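PDB 5LNX: acyl-CoA dehydrogenase from Bacillus subtilis, which catalyses the FAD-dependent dehydrogenation of saturated acyl-CoA thioesters to 2,3-dehydroacyl-CoA, handing the reducing equivalents to an acceptor. Local coordinates for residues I153-G158 / D162-F167; E257-Y262 / F281-M286; D261-R266 / V333-G338. One frame throughout, in Å; residues are numbered along the deposited sequence.

Contact 1: residues I153-G158 / D162-F167. With FAD (flavin-adenine dinucleotide), chain S.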
# COMPACT_ATOMS: atom_id res chain seq x y z
N ILE D 153 -30.24 -15.08 -3.62
CA ILE D 153 -29.08 -15.19 -4.52
C ILE D 153 -27.78 -15.55 -3.79
O ILE D 153 -27.68 -15.46 -2.56
CB ILE D 153 -28.82 -13.88 -5.34
CG1 ILE D 153 -28.76 -12.64 -4.45
CG2 ILE D 153 -29.88 -13.67 -6.41
CD1 ILE D 153 -28.08 -11.45 -5.11
N PHE D 154 -26.83 -16.06 -4.58
CA PHE D 154 -25.46 -16.37 -4.14
C PHE D 154 -25.42 -17.28 -2.93
O PHE D 154 -24.73 -16.97 -1.97
CB PHE D 154 -24.71 -15.09 -3.77
CG PHE D 154 -24.58 -14.10 -4.89
CD1 PHE D 154 -24.30 -14.50 -6.16
CD2 PHE D 154 -24.68 -12.74 -4.63
CE1 PHE D 154 -24.17 -13.58 -7.18
CE2 PHE D 154 -24.56 -11.81 -5.63
CZ PHE D 154 -24.29 -12.22 -6.91
N ILE D 155 -26.16 -18.39 -2.95
CA ILE D 155 -26.34 -19.21 -1.73
C ILE D 155 -25.38 -20.39 -1.68
O ILE D 155 -25.48 -21.35 -2.45
CB ILE D 155 -27.78 -19.73 -1.58
CG1 ILE D 155 -28.79 -18.57 -1.59
CG2 ILE D 155 -27.93 -20.53 -0.30
CD1 ILE D 155 -28.50 -17.50 -0.57
N THR D 156 -24.42 -20.30 -0.77
CA THR D 156 -23.41 -21.35 -0.64
C THR D 156 -24.17 -22.61 -0.27
O THR D 156 -25.23 -22.53 0.33
CB THR D 156 -22.37 -21.04 0.46
OG1 THR D 156 -21.69 -19.82 0.17
CG2 THR D 156 -21.36 -22.16 0.58
N ASN D 157 -23.62 -23.76 -0.67
CA ASN D 157 -24.19 -25.08 -0.36
C ASN D 157 -25.55 -25.32 -1.05
O ASN D 157 -26.32 -26.22 -0.70
CB ASN D 157 -24.23 -25.31 1.16
CG ASN D 157 -22.83 -25.59 1.74
OD1 ASN D 157 -21.83 -25.57 1.02
ND2 ASN D 157 -22.77 -25.78 3.05
N GLY D 158 -25.76 -24.57 -2.13
CA GLY D 158 -27.01 -24.57 -2.87
C GLY D 158 -27.23 -25.79 -3.74
O GLY D 158 -26.51 -26.02 -4.70
N ASP D 162 -29.68 -29.70 2.57
CA ASP D 162 -30.94 -30.31 3.03
C ASP D 162 -31.77 -29.34 3.87
O ASP D 162 -33.01 -29.36 3.84
CB ASP D 162 -30.64 -31.57 3.87
CG ASP D 162 -29.84 -32.61 3.12
OD1 ASP D 162 -30.43 -33.34 2.30
OD2 ASP D 162 -28.61 -32.68 3.34
N ILE D 163 -31.07 -28.54 4.67
CA ILE D 163 -31.67 -27.51 5.51
C ILE D 163 -31.17 -26.14 5.05
O ILE D 163 -29.96 -25.95 4.88
CB ILE D 163 -31.25 -27.69 6.99
CG1 ILE D 163 -31.83 -28.97 7.59
CG2 ILE D 163 -31.53 -26.43 7.80
CD1 ILE D 163 -33.32 -28.98 7.89
N TYR D 164 -32.10 -25.20 4.90
CA TYR D 164 -31.76 -23.79 4.61
C TYR D 164 -32.33 -22.84 5.68
O TYR D 164 -33.54 -22.60 5.73
CB TYR D 164 -32.26 -23.34 3.23
CG TYR D 164 -31.73 -24.10 2.05
CD1 TYR D 164 -32.18 -25.39 1.79
CD2 TYR D 164 -30.87 -23.52 1.12
CE1 TYR D 164 -31.73 -26.11 0.68
CE2 TYR D 164 -30.42 -24.23 0.01
CZ TYR D 164 -30.86 -25.52 -0.20
OH TYR D 164 -30.42 -26.26 -1.28
N ILE D 165 -31.44 -22.27 6.49
CA ILE D 165 -31.81 -21.22 7.45
C ILE D 165 -32.13 -19.95 6.67
O ILE D 165 -31.24 -19.33 6.08
CB ILE D 165 -30.72 -20.92 8.49
CG1 ILE D 165 -30.28 -22.18 9.22
CG2 ILE D 165 -31.19 -19.87 9.47
CD1 ILE D 165 -31.39 -23.13 9.65
N THR D 166 -33.42 -19.63 6.62
CA THR D 166 -33.94 -18.68 5.64
C THR D 166 -34.59 -17.52 6.33
O THR D 166 -35.40 -17.71 7.26
CB THR D 166 -34.99 -19.32 4.68
OG1 THR D 166 -34.49 -20.55 4.17
CG2 THR D 166 -35.28 -18.39 3.49
N PHE D 167 -34.33 -16.34 5.79
CA PHE D 167 -34.81 -15.09 6.38
C PHE D 167 -35.83 -14.43 5.46
O PHE D 167 -35.59 -14.28 4.26
CB PHE D 167 -33.63 -14.15 6.68
CG PHE D 167 -32.63 -14.74 7.63
CD1 PHE D 167 -32.78 -14.60 8.99
CD2 PHE D 167 -31.59 -15.52 7.15
CE1 PHE D 167 -31.88 -15.18 9.86
CE2 PHE D 167 -30.70 -16.12 8.01
CZ PHE D 167 -30.84 -15.95 9.37
PA FAD S . -23.33 -4.91 -2.58
O1A FAD S . -23.51 -5.22 -1.11
O2A FAD S . -24.32 -4.15 -3.40
O5B FAD S . -21.96 -4.06 -2.63
C5B FAD S . -21.27 -3.67 -3.81
C4B FAD S . -19.99 -2.98 -3.34
O4B FAD S . -20.40 -1.77 -2.74
C3B FAD S . -19.25 -3.78 -2.28
O3B FAD S . -17.83 -3.58 -2.39
C2B FAD S . -19.70 -3.20 -0.98
O2B FAD S . -18.62 -3.11 -0.07
C1B FAD S . -20.07 -1.80 -1.37
N9A FAD S . -21.15 -1.18 -0.60
C8A FAD S . -22.48 -1.24 -0.81
N7A FAD S . -23.12 -0.42 0.08
C5A FAD S . -22.17 0.15 0.87
C6A FAD S . -22.09 1.10 1.98
N6A FAD S . -23.20 1.64 2.52
N1A FAD S . -20.88 1.45 2.44
C2A FAD S . -19.72 0.97 1.96
N3A FAD S . -19.71 0.09 0.95
C4A FAD S . -20.87 -0.33 0.38
N1 FAD S . -25.24 -14.78 0.85
C2 FAD S . -25.92 -15.50 1.78
O2 FAD S . -26.94 -14.99 2.26
N3 FAD S . -25.53 -16.71 2.22
C4 FAD S . -24.43 -17.32 1.74
O4 FAD S . -24.08 -18.45 2.14
C4X FAD S . -23.66 -16.61 0.70
N5 FAD S . -22.54 -17.16 0.17
C5X FAD S . -21.85 -16.51 -0.79
C6 FAD S . -20.78 -17.16 -1.35
C7 FAD S . -20.00 -16.56 -2.30
C7M FAD S . -18.78 -17.33 -2.75
C8 FAD S . -20.37 -15.20 -2.79
C8M FAD S . -19.59 -14.46 -3.83
C9 FAD S . -21.47 -14.57 -2.26
C9A FAD S . -22.25 -15.17 -1.27
N10 FAD S . -23.43 -14.56 -0.74
C10 FAD S . -24.13 -15.26 0.27
C1' FAD S . -23.85 -13.20 -1.13
C2' FAD S . -22.91 -12.18 -0.43
O2' FAD S . -23.02 -12.17 1.01
C3' FAD S . -23.11 -10.79 -1.00
O3' FAD S . -22.44 -10.73 -2.26
C4' FAD S . -22.62 -9.72 -0.04
O4' FAD S . -23.47 -9.70 1.12
C5' FAD S . -22.55 -8.31 -0.69
O5' FAD S . -23.73 -7.86 -1.36
P FAD S . -23.82 -7.62 -2.98
O1P FAD S . -25.19 -7.11 -3.38
O2P FAD S . -23.28 -8.84 -3.67
O3P FAD S . -22.97 -6.29 -3.34
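I155 and Y164 carry most of the apolar contact. The branch CG2 of I155 meets the ring of Y164 at its edge, near the ring plane, with CG2 4.4 Å from CD2. CG2 is the branch anti to the backbone N (chi1 to CG1 is -56°), which leaves CG1 to carry CD1 the other way, to within 4.0 Å of C2 of the flavin. G158 CA also lies at the rim of the tyrosine ring, and F191 packs edge-to-face against Y164.

Polar groups do not bridge the two segments. Y164 OH finds its partner in G159 N, just beyond the turn, and T166 OG1 donates to Y164 O over 2.7 Å, approaching from above the carbonyl plane. Within the type II turn I155-G158, N157 ND2 bonds to G119 O and I84 O.

Towards the cofactor, F154 packs beside the flavin and the ribityl C1', and its ring meets Y339 of a second subunit edge-to-face. T156 OG1 donates to flavin N5 at 2.8 Å, while T156 N makes a weak bond of 3.5 Å to O4. In acyl-CoA dehydrogenases N5 receives the substrate hydride; a hydroxyl donating to it, with a backbone N-H near O4, would draw electron density from this end of the isoalloxazine and is consistent with easing its reduction.

Contact 2: residues E257-Y262 / F281-M286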
# COMPACT_ATOMS: atom_id res chain seq x y z
N GLU D 257 3.87 -21.06 2.15
CA GLU D 257 4.60 -22.32 2.19
C GLU D 257 5.01 -22.77 0.78
O GLU D 257 6.18 -23.11 0.54
CB GLU D 257 3.79 -23.37 2.93
CG GLU D 257 3.57 -22.89 4.40
CD GLU D 257 4.65 -23.27 5.40
OE1 GLU D 257 4.82 -24.47 5.67
OE2 GLU D 257 5.25 -22.38 6.05
N HIS D 258 4.07 -22.69 -0.16
CA HIS D 258 4.37 -23.01 -1.54
C HIS D 258 5.45 -22.08 -2.08
O HIS D 258 6.42 -22.52 -2.73
CB HIS D 258 3.13 -22.89 -2.43
CG HIS D 258 2.21 -24.06 -2.35
ND1 HIS D 258 1.17 -24.13 -1.45
CD2 HIS D 258 2.16 -25.21 -3.07
CE1 HIS D 258 0.52 -25.27 -1.62
NE2 HIS D 258 1.10 -25.94 -2.60
N ALA D 259 5.28 -20.79 -1.79
CA ALA D 259 6.19 -19.75 -2.29
C ALA D 259 7.64 -19.90 -1.78
O ALA D 259 8.58 -19.58 -2.49
CB ALA D 259 5.66 -18.37 -1.92
N VAL D 260 7.78 -20.38 -0.55
CA VAL D 260 9.08 -20.53 0.09
C VAL D 260 9.85 -21.68 -0.57
O VAL D 260 10.93 -21.49 -1.13
CB VAL D 260 8.94 -20.82 1.60
CG1 VAL D 260 10.27 -21.27 2.20
CG2 VAL D 260 8.43 -19.59 2.33
N ASP D 261 9.25 -22.85 -0.48
CA ASP D 261 9.67 -24.08 -1.15
C ASP D 261 10.07 -23.83 -2.62
O ASP D 261 11.16 -24.22 -3.08
CB ASP D 261 8.47 -25.09 -1.03
CG ASP D 261 8.66 -26.35 -1.87
OD1 ASP D 261 8.70 -26.12 -3.07
OD2 ASP D 261 8.71 -27.54 -1.40
N TYR D 262 9.19 -23.23 -3.39
CA TYR D 262 9.52 -22.99 -4.82
C TYR D 262 10.74 -22.07 -4.96
O TYR D 262 11.57 -22.28 -5.83
CB TYR D 262 8.35 -22.39 -5.61
CG TYR D 262 8.65 -22.19 -7.07
CD1 TYR D 262 8.46 -23.22 -8.01
CD2 TYR D 262 9.11 -20.96 -7.53
CE1 TYR D 262 8.74 -23.03 -9.36
CE2 TYR D 262 9.41 -20.76 -8.88
CZ TYR D 262 9.22 -21.80 -9.78
OH TYR D 262 9.48 -21.55 -11.13
N PHE D 281 12.00 -10.61 0.68
CA PHE D 281 11.24 -9.58 1.43
C PHE D 281 9.70 -9.72 1.34
O PHE D 281 9.00 -9.43 2.32
CB PHE D 281 11.62 -8.16 0.98
CG PHE D 281 12.86 -7.62 1.66
CD1 PHE D 281 13.90 -8.46 2.05
CD2 PHE D 281 13.00 -6.25 1.86
CE1 PHE D 281 15.04 -7.93 2.65
CE2 PHE D 281 14.14 -5.72 2.46
CZ PHE D 281 15.16 -6.56 2.85
N LYS D 282 9.21 -10.13 0.17
CA LYS D 282 7.83 -10.57 -0.01
C LYS D 282 7.44 -11.74 0.90
O LYS D 282 6.33 -11.80 1.45
CB LYS D 282 7.59 -11.05 -1.43
CG LYS D 282 7.59 -9.95 -2.48
CD LYS D 282 7.22 -10.51 -3.84
CE LYS D 282 7.46 -9.50 -4.94
NZ LYS D 282 6.69 -8.23 -4.77
N LEU D 283 8.35 -12.67 1.04
CA LEU D 283 8.11 -13.89 1.79
C LEU D 283 7.95 -13.52 3.25
O LEU D 283 7.12 -14.11 3.98
CB LEU D 283 9.28 -14.89 1.61
CG LEU D 283 9.43 -15.51 0.21
CD1 LEU D 283 10.69 -16.35 0.13
CD2 LEU D 283 8.23 -16.38 -0.14
N ALA D 284 8.78 -12.57 3.66
CA ALA D 284 8.86 -12.12 5.07
C ALA D 284 7.61 -11.33 5.42
O ALA D 284 6.96 -11.56 6.45
CB ALA D 284 10.08 -11.27 5.28
N ASP D 285 7.27 -10.42 4.55
CA ASP D 285 6.01 -9.70 4.61
C ASP D 285 4.82 -10.66 4.70
O ASP D 285 3.92 -10.46 5.51
CB ASP D 285 5.89 -8.79 3.40
CG ASP D 285 6.78 -7.57 3.50
OD1 ASP D 285 7.34 -7.32 4.61
OD2 ASP D 285 6.93 -6.86 2.50
N MET D 286 4.83 -11.69 3.85
CA MET D 286 3.74 -12.68 3.82
C MET D 286 3.65 -13.34 5.18
O MET D 286 2.57 -13.49 5.76
CB MET D 286 3.98 -13.75 2.75
CG MET D 286 3.52 -13.35 1.35
SD MET D 286 4.20 -14.34 0.00
CE MET D 286 3.10 -15.74 0.02
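M286 N donates to K282 O at 2.8 Å, the shortest backbone bond within the two segments, in the turn from which the methionine side chain sets out towards A259. No hydrogen bond joins 257-262 to 281-286; what holds them is a small apolar patch.

L283 is its centre. Its branch CD2 does all the touching: it lies 3.7 Å from A259 CB and also packs against the backbone there, 4.0 Å from V260 N. With CG beside the backbone N (chi1 -69°), CD1 continues the extended chain and CD2 is the side branch that meets the facing helix. V260 comes at it from the next position, and the two side chains cross obliquely with CG2 4.1 Å from L283 CD2. A turn further along, M286 bends at its thioether (chi3 83°), bringing the terminal methyl CE to 4.2 Å from A259 CB. The alanine methyl is thus met by a leucine branch and a methionine methyl that reach it from different directions.

The surroundings complete the packing. I335 of helix 332-336 touches both A259 and L283, L375 of a third subunit covers V260 and L283, and D285 forms a salt bridge with R368 of that subunit.

The segment axes approach to 10.4 Å and run antiparallel at 153°. Long neighbouring helices joined in this up-and-down manner are characteristic of the C-terminal helical bundle of the acyl-CoA dehydrogenase fold, which here also packs against another subunit of the tetramer.

Contact 3: residues D261-R266 / V333-G338. With FAD (flavin-adenine dinucleotide), chain Q.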
# COMPACT_ATOMS: atom_id res chain seq x y z
N ASP D 261 9.25 -22.85 -0.48
CA ASP D 261 9.67 -24.08 -1.15
C ASP D 261 10.07 -23.83 -2.62
O ASP D 261 11.16 -24.22 -3.08
CB ASP D 261 8.47 -25.09 -1.03
CG ASP D 261 8.66 -26.35 -1.87
OD1 ASP D 261 8.70 -26.12 -3.07
OD2 ASP D 261 8.71 -27.54 -1.40
N TYR D 262 9.19 -23.23 -3.39
CA TYR D 262 9.52 -22.99 -4.82
C TYR D 262 10.74 -22.07 -4.96
O TYR D 262 11.57 -22.28 -5.83
CB TYR D 262 8.35 -22.39 -5.61
CG TYR D 262 8.65 -22.19 -7.07
CD1 TYR D 262 8.46 -23.22 -8.01
CD2 TYR D 262 9.11 -20.96 -7.53
CE1 TYR D 262 8.74 -23.03 -9.36
CE2 TYR D 262 9.41 -20.76 -8.88
CZ TYR D 262 9.22 -21.80 -9.78
OH TYR D 262 9.48 -21.55 -11.13
N ALA D 263 10.77 -21.03 -4.14
CA ALA D 263 11.75 -19.96 -4.22
C ALA D 263 13.16 -20.41 -3.87
O ALA D 263 14.14 -19.71 -4.16
CB ALA D 263 11.35 -18.81 -3.30
N LYS D 264 13.21 -21.51 -3.13
CA LYS D 264 14.44 -22.11 -2.61
C LYS D 264 15.06 -23.02 -3.65
O LYS D 264 16.29 -23.14 -3.74
CB LYS D 264 14.15 -22.94 -1.35
CG LYS D 264 14.14 -22.12 -0.06
CD LYS D 264 13.49 -22.88 1.08
CE LYS D 264 14.49 -23.84 1.69
NZ LYS D 264 13.81 -24.73 2.67
N GLN D 265 14.18 -23.69 -4.39
CA GLN D 265 14.52 -24.71 -5.38
C GLN D 265 14.79 -24.05 -6.73
O GLN D 265 15.69 -24.45 -7.48
CB GLN D 265 13.33 -25.69 -5.53
CG GLN D 265 13.20 -26.38 -6.91
CD GLN D 265 11.77 -26.58 -7.46
OE1 GLN D 265 11.53 -26.36 -8.66
NE2 GLN D 265 10.81 -26.90 -6.60
N ARG D 266 13.99 -23.06 -7.06
CA ARG D 266 14.07 -22.43 -8.38
C ARG D 266 15.30 -21.54 -8.51
O ARG D 266 15.48 -20.59 -7.73
CB ARG D 266 12.83 -21.58 -8.67
CG ARG D 266 12.94 -20.82 -9.97
CD ARG D 266 12.88 -21.74 -11.18
NE ARG D 266 12.89 -20.96 -12.41
CZ ARG D 266 12.78 -21.47 -13.63
NH1 ARG D 266 12.76 -22.78 -13.80
NH2 ARG D 266 12.76 -20.66 -14.70
N VAL D 333 1.84 -16.17 -6.72
CA VAL D 333 1.76 -16.28 -8.18
C VAL D 333 3.04 -15.72 -8.79
O VAL D 333 3.63 -16.33 -9.69
CB VAL D 333 0.54 -15.56 -8.76
CG1 VAL D 333 0.63 -15.51 -10.27
CG2 VAL D 333 -0.73 -16.30 -8.38
N GLN D 334 3.45 -14.54 -8.32
CA GLN D 334 4.59 -13.80 -8.88
C GLN D 334 5.90 -14.58 -8.72
O GLN D 334 6.79 -14.54 -9.58
CB GLN D 334 4.74 -12.44 -8.17
CG GLN D 334 5.70 -11.47 -8.83
CD GLN D 334 5.17 -10.98 -10.15
OE1 GLN D 334 3.97 -11.06 -10.42
NE2 GLN D 334 6.05 -10.39 -10.95
N ILE D 335 6.01 -15.25 -7.59
CA ILE D 335 7.23 -15.91 -7.18
C ILE D 335 7.47 -17.17 -8.01
O ILE D 335 8.63 -17.49 -8.38
CB ILE D 335 7.19 -16.24 -5.69
CG1 ILE D 335 7.31 -14.94 -4.88
CG2 ILE D 335 8.31 -17.21 -5.34
CD1 ILE D 335 7.29 -15.10 -3.38
N TYR D 336 6.38 -17.86 -8.32
CA TYR D 336 6.40 -18.93 -9.32
C TYR D 336 6.60 -18.44 -10.75
O TYR D 336 6.92 -19.23 -11.64
CB TYR D 336 5.11 -19.73 -9.27
CG TYR D 336 5.08 -20.83 -8.24
CD1 TYR D 336 4.89 -22.14 -8.62
CD2 TYR D 336 5.15 -20.56 -6.89
CE1 TYR D 336 4.84 -23.16 -7.69
CE2 TYR D 336 5.05 -21.58 -5.95
CZ TYR D 336 4.91 -22.87 -6.37
OH TYR D 336 4.84 -23.91 -5.47
N GLY D 337 6.36 -17.16 -10.97
CA GLY D 337 6.56 -16.55 -12.30
C GLY D 337 5.55 -17.10 -13.28
O GLY D 337 4.46 -17.49 -12.87
N GLY D 338 5.93 -17.23 -14.54
CA GLY D 338 5.06 -17.84 -15.54
C GLY D 338 4.31 -19.07 -15.04
O GLY D 338 3.12 -19.22 -15.29
PA FAD Q . 11.66 -16.95 -13.30
O1A FAD Q . 11.81 -18.33 -12.69
O2A FAD Q . 12.72 -16.27 -14.10
O5B FAD Q . 11.48 -15.91 -12.08
C5B FAD Q . 10.56 -16.18 -11.02
C4B FAD Q . 10.57 -15.09 -9.95
O4B FAD Q . 11.91 -14.88 -9.54
C3B FAD Q . 10.03 -13.77 -10.45
O3B FAD Q . 9.14 -13.19 -9.49
C2B FAD Q . 11.25 -12.90 -10.64
O2B FAD Q . 10.94 -11.55 -10.29
C1B FAD Q . 12.23 -13.50 -9.66
N9A FAD Q . 13.64 -13.33 -9.99
C8A FAD Q . 14.45 -14.22 -10.59
N7A FAD Q . 15.72 -13.73 -10.67
C5A FAD Q . 15.70 -12.51 -10.08
C6A FAD Q . 16.67 -11.45 -9.78
N6A FAD Q . 17.94 -11.59 -10.17
N1A FAD Q . 16.23 -10.35 -9.11
C2A FAD Q . 14.95 -10.19 -8.73
N3A FAD Q . 14.03 -11.13 -8.95
C4A FAD Q . 14.33 -12.27 -9.62
N1 FAD Q . 8.24 -15.84 -23.41
C2 FAD Q . 8.62 -15.59 -24.70
O2 FAD Q . 9.84 -15.53 -24.98
N3 FAD Q . 7.70 -15.39 -25.67
C4 FAD Q . 6.38 -15.42 -25.45
O4 FAD Q . 5.57 -15.25 -26.38
C4X FAD Q . 5.90 -15.68 -24.09
N5 FAD Q . 4.59 -15.70 -23.81
C5X FAD Q . 4.15 -15.95 -22.55
C6 FAD Q . 2.78 -16.02 -22.30
C7 FAD Q . 2.31 -16.27 -21.03
C7M FAD Q . 0.83 -16.31 -20.78
C8 FAD Q . 3.27 -16.51 -19.95
C8M FAD Q . 2.79 -16.78 -18.55
C9 FAD Q . 4.63 -16.46 -20.19
C9A FAD Q . 5.13 -16.19 -21.45
N10 FAD Q . 6.53 -16.14 -21.72
C10 FAD Q . 6.93 -15.90 -23.05
C1' FAD Q . 7.56 -16.41 -20.69
C2' FAD Q . 7.87 -15.26 -19.76
O2' FAD Q . 8.74 -14.41 -20.49
C3' FAD Q . 8.54 -15.76 -18.47
O3' FAD Q . 7.54 -16.30 -17.58
C4' FAD Q . 9.37 -14.71 -17.70
O4' FAD Q . 10.33 -14.10 -18.58
C5' FAD Q . 10.10 -15.30 -16.49
O5' FAD Q . 10.26 -16.72 -16.61
P FAD Q . 9.92 -17.77 -15.39
O1P FAD Q . 8.41 -17.92 -15.42
O2P FAD Q . 10.82 -18.99 -15.36
O3P FAD Q . 10.24 -16.90 -14.06
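Y262 and Y336 form the dense part of this contact, their rings stacked face to face with centroids 4.1 Å apart and planes only 16° from parallel. The overlap takes in the start of the Y262 side chain as well: CB stands over the Y336 ring, 3.8 Å from its centroid, as a CH-pi contact. Y262 can lie across its neighbour because CG is anti to the backbone N (chi1 -178°), which swings the ring out over helix 332-336. Its CE2 then passes 3.4 Å from I335 O. The opposite face of Y262 is covered toward its rim by R266 CB, so the ring is sandwiched between its own helix end and the facing one.

Both helices finish here, and their ends build a wall of an FAD site shared between subunits, an arrangement characteristic of acyl-CoA dehydrogenases. R266, the first residue beyond helix 229-265, sends NE to the diphosphate oxygen O1A at 2.9 Å (N-H...O angle 137°), and its NH2 adds a weak bond to the same oxygen. NH1 of this guanidinium is held by P126 O of a second subunit. From the other segment, Q334 O accepts a bond from the ribose hydroxyl O3B at 2.7 Å, and G338 N reaches O1P in a weak bond. Between them G337, with positive phi, turns the chain out of its helix beside the diphosphate.

Packing thins away from the tyrosines. A263 CB meets I335 CG2 at 4.0 Å, a single methyl contact. Solvent reaches the helix on its other sides, where D261, K264 and Q265 are exposed, although K264 also packs on L376 of a third subunit.

In the fold
Contacts 2 and 3 are neighbours, their centres 9 Å apart: both draw on helix 229-265, share D261 and Y262, and meet where L283 CD2 lies 3.6 Å from I335 CD1. Contact 2 stands one layer back, the A259 side chain being about 10 Å from a bound FAD. Contact 1, in the middle domain, lies on the opposite side of the chain's centre, 39 Å from contact 3 between centres, with about 23 Å separating nearest atoms. Assembly brings their roles together: the FAD held at contact 3 is also bound by T156 of a second subunit, and the flavin at contact 1 belongs to an FAD gripped by R266 and Q334 of a second subunit.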